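Local coordinates for protein uracil-DNA glycosylase (Sulfolobus tokodaii str. 7, PDB 4ZBY) that belongs to the uracil-DNA glycosylase superfamily, carries an iron-sulfur cluster and holds uracil in a pocket of its alpha/beta fold, at residues A[138-143]-A[161-166]. Numbering follows the deposited sequence.
With URA (uracil), chain C.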
ATOM      1  N   SER A 138      -3.136 -17.267   4.299  1.00 29.10           N
ATOM      2  CA  SER A 138      -4.281 -18.101   3.963  1.00 32.02           C
ATOM      3  C   SER A 138      -5.203 -17.338   3.015  1.00 29.38           C
ATOM      4  O   SER A 138      -5.252 -17.621   1.827  1.00 29.85           O
ATOM      5  CB  SER A 138      -5.023 -18.516   5.230  1.00 36.43           C
ATOM      6  OG  SER A 138      -5.234 -17.387   6.061  1.00 34.26           O
ATOM      7  N   SER A 139      -5.913 -16.344   3.539  1.00 30.79           N
ATOM      8  CA  SER A 139      -6.730 -15.462   2.712  1.00 26.89           C
ATOM      9  C   SER A 139      -6.782 -14.099   3.385  1.00 30.46           C
ATOM     10  O   SER A 139      -6.509 -14.002   4.569  1.00 24.93           O
ATOM     11  CB  SER A 139      -8.136 -16.030   2.526  1.00 28.41           C
ATOM     12  OG  SER A 139      -8.855 -15.986   3.746  1.00 30.16           O
ATOM     13  N   ILE A 140      -7.129 -13.048   2.653  1.00 23.62           N
ATOM     14  CA  ILE A 140      -7.252 -11.760   3.307  1.00 22.25           C
ATOM     15  C   ILE A 140      -8.350 -11.794   4.382  1.00 23.73           C
ATOM     16  O   ILE A 140      -8.203 -11.161   5.417  1.00 23.53           O
ATOM     17  CB  ILE A 140      -7.515 -10.617   2.280  1.00 22.75           C
ATOM     18  CG1 ILE A 140      -7.366  -9.243   2.949  1.00 22.58           C
ATOM     19  CG2 ILE A 140      -8.865 -10.783   1.580  1.00 24.36           C
ATOM     20  CD1 ILE A 140      -5.966  -9.003   3.524  1.00 20.51           C
ATOM     21  N   THR A 141      -9.417 -12.550   4.162  1.00 26.02           N
ATOM     22  CA  THR A 141     -10.509 -12.607   5.133  1.00 29.02           C
ATOM     23  C   THR A 141      -9.989 -13.161   6.455  1.00 29.70           C
ATOM     24  O   THR A 141     -10.332 -12.676   7.551  1.00 29.29           O
ATOM     25  CB  THR A 141     -11.684 -13.457   4.611  1.00 31.55           C
ATOM     26  OG1 THR A 141     -12.255 -12.820   3.461  1.00 33.47           O
ATOM     27  CG2 THR A 141     -12.765 -13.602   5.662  1.00 33.22           C
ATOM     28  N   LYS A 142      -9.106 -14.143   6.353  1.00 28.45           N
ATOM     29  CA  LYS A 142      -8.662 -14.873   7.543  1.00 29.06           C
ATOM     30  C   LYS A 142      -7.563 -14.133   8.288  1.00 29.72           C
ATOM     31  O   LYS A 142      -7.352 -14.368   9.490  1.00 30.80           O
ATOM     32  CB  LYS A 142      -8.172 -16.264   7.156  1.00 30.89           C
ATOM     33  CG  LYS A 142      -9.304 -17.248   6.947  1.00 32.64           C
ATOM     34  CD  LYS A 142      -8.801 -18.567   6.403  1.00 34.16           C
ATOM     35  CE  LYS A 142      -9.937 -19.551   6.254  1.00 38.60           C
ATOM     36  NZ  LYS A 142      -9.449 -20.855   5.768  1.00 38.05           N
ATOM     37  N   VAL A 143      -6.857 -13.246   7.596  1.00 26.70           N
ATOM     38  CA  VAL A 143      -5.691 -12.635   8.215  1.00 24.76           C
ATOM     39  C   VAL A 143      -5.864 -11.162   8.537  1.00 26.00           C
ATOM     40  O   VAL A 143      -5.066 -10.615   9.286  1.00 27.80           O
ATOM     41  CB  VAL A 143      -4.413 -12.801   7.348  1.00 25.59           C
ATOM     42  CG1 VAL A 143      -4.212 -14.273   6.938  1.00 30.00           C
ATOM     43  CG2 VAL A 143      -4.412 -11.832   6.138  1.00 27.69           C
ATOM     44  N   PRO A 161      -2.977  -5.965   7.971  1.00 17.86           N
ATOM     45  CA  PRO A 161      -3.747  -6.124   6.746  1.00 16.72           C
ATOM     46  C   PRO A 161      -5.191  -5.673   6.917  1.00 17.35           C
ATOM     47  O   PRO A 161      -5.766  -5.924   7.960  1.00 17.71           O
ATOM     48  CB  PRO A 161      -3.699  -7.644   6.487  1.00 17.50           C
ATOM     49  CG  PRO A 161      -2.622  -8.169   7.399  1.00 20.68           C
ATOM     50  CD  PRO A 161      -2.629  -7.256   8.589  1.00 17.94           C
ATOM     51  N   THR A 162      -5.759  -5.030   5.906  1.00 18.06           N
ATOM     52  CA  THR A 162      -7.184  -4.713   5.881  1.00 19.27           C
ATOM     53  C   THR A 162      -7.798  -5.068   4.527  1.00 20.24           C
ATOM     54  O   THR A 162      -7.094  -5.437   3.587  1.00 20.80           O
ATOM     55  CB  THR A 162      -7.439  -3.223   6.135  1.00 24.75           C
ATOM     56  OG1 THR A 162      -7.147  -2.478   4.942  1.00 24.64           O
ATOM     57  CG2 THR A 162      -6.559  -2.695   7.278  1.00 23.61           C
ATOM     58  N   TYR A 163      -9.119  -4.951   4.422  1.00 21.46           N
ATOM     59  CA  TYR A 163      -9.763  -5.082   3.126  1.00 23.50           C
ATOM     60  C   TYR A 163      -9.356  -3.883   2.298  1.00 23.37           C
ATOM     61  O   TYR A 163      -8.934  -2.866   2.831  1.00 22.93           O
ATOM     62  CB  TYR A 163     -11.281  -5.164   3.261  1.00 26.66           C
ATOM     63  CG  TYR A 163     -11.789  -6.466   3.839  1.00 28.82           C
ATOM     64  CD1 TYR A 163     -11.248  -7.689   3.443  1.00 29.31           C
ATOM     65  CD2 TYR A 163     -12.820  -6.475   4.765  1.00 32.66           C
ATOM     66  CE1 TYR A 163     -11.714  -8.881   3.968  1.00 31.10           C
ATOM     67  CE2 TYR A 163     -13.301  -7.668   5.289  1.00 31.98           C
ATOM     68  CZ  TYR A 163     -12.741  -8.865   4.892  1.00 33.25           C
ATOM     69  OH  TYR A 163     -13.207 -10.052   5.416  1.00 35.42           O
ATOM     70  N   HIS A 164      -9.444  -4.009   0.987  1.00 21.94           N
ATOM     71  CA  HIS A 164      -9.124  -2.898   0.132  1.00 22.78           C
ATOM     72  C   HIS A 164     -10.264  -1.895   0.189  1.00 21.72           C
ATOM     73  O   HIS A 164     -11.423  -2.283   0.265  1.00 22.22           O
ATOM     74  CB  HIS A 164      -8.915  -3.411  -1.286  1.00 23.27           C
ATOM     75  CG  HIS A 164      -8.352  -2.396  -2.210  1.00 22.75           C
ATOM     76  ND1 HIS A 164      -9.113  -1.385  -2.756  1.00 23.85           N
ATOM     77  CD2 HIS A 164      -7.102  -2.246  -2.708  1.00 27.58           C
ATOM     78  CE1 HIS A 164      -8.354  -0.649  -3.550  1.00 27.11           C
ATOM     79  NE2 HIS A 164      -7.130  -1.153  -3.538  1.00 30.49           N
ATOM     80  N   PRO A 165      -9.955  -0.600   0.115  1.00 20.64           N
ATOM     81  CA  PRO A 165     -11.013   0.418   0.217  1.00 19.98           C
ATOM     82  C   PRO A 165     -12.100   0.281  -0.844  1.00 22.69           C
ATOM     83  O   PRO A 165     -13.245   0.601  -0.578  1.00 21.21           O
ATOM     84  CB  PRO A 165     -10.255   1.730   0.022  1.00 22.09           C
ATOM     85  CG  PRO A 165      -8.888   1.430   0.436  1.00 25.28           C
ATOM     86  CD  PRO A 165      -8.610   0.002   0.135  1.00 22.88           C
ATOM     87  N   ALA A 166     -11.723  -0.151  -2.043  1.00 21.67           N
ATOM     88  CA  ALA A 166     -12.686  -0.366  -3.110  1.00 24.31           C
ATOM     89  C   ALA A 166     -13.792  -1.335  -2.675  1.00 29.11           C
ATOM     90  O   ALA A 166     -14.942  -1.197  -3.101  1.00 30.69           O
ATOM     91  CB  ALA A 166     -11.980  -0.871  -4.339  1.00 26.50           C
TER
HETATM   92  N1  URA C 202      -6.404   0.664  -6.041  1.00 27.42           N
HETATM   93  C2  URA C 202      -5.182   0.395  -5.531  1.00 24.52           C
HETATM   94  O2  URA C 202      -4.841  -0.718  -5.175  1.00 22.65           O
HETATM   95  N3  URA C 202      -4.280   1.380  -5.609  1.00 23.73           N
HETATM   96  C4  URA C 202      -4.475   2.606  -6.139  1.00 22.81           C
HETATM   97  O4  URA C 202      -3.582   3.434  -6.076  1.00 20.13           O
HETATM   98  C5  URA C 202      -5.764   2.856  -6.651  1.00 24.48           C
HETATM   99  C6  URA C 202      -6.709   1.889  -6.587  1.00 24.69           C
HETATM  100  O   HOH W   1     -12.548 -10.817   7.825  1.00 33.39           O
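I140 reaches the end of strand 155-162 with both of its branches. CG1 stands anti to the backbone N (chi1 -169°), and beyond it CD1 lies 4.0 Å from CB of P161 and 3.7 Å from the carbonyl O of T162. Its other branch, CG2, comes to the edge of the Y163 ring, 4.2 Å from CE1. V143 CG2 meets the same P161 CB at 4.3 Å, while T126 of helix 123-133 touches I140, V143 and P161 alike.

Y163 CG stands anti to the carbonyl carbon (chi1 -72°); the ring built on it brings OH to T141. OG1 of T141 sits near the ring plane, yet its 3.5 Å separation from Y163 OH marks contact rather than a hydrogen bond. A water makes the polar link instead, donating to T141 O and hydrogen-bonded to Y163 OH, 2.6 Å from the water O. S139 caps the short helix: its OG accepts from K142 N.

Past Y163 the chain enters the uracil pocket. H164 NE2 donates to uracil O2 over 2.8 Å at 161°, and on the same ring ND1 accepts from A166 N nearly in plane. Held at ND1 by the backbone N-H of A166 and at NE2 by uracil, the imidazole has its rotation fixed from two sides. Helix 140-143 thus packs on the strand end leading into the loop that carries H164 through apolar contacts and one water bridge, without a direct hydrogen bond.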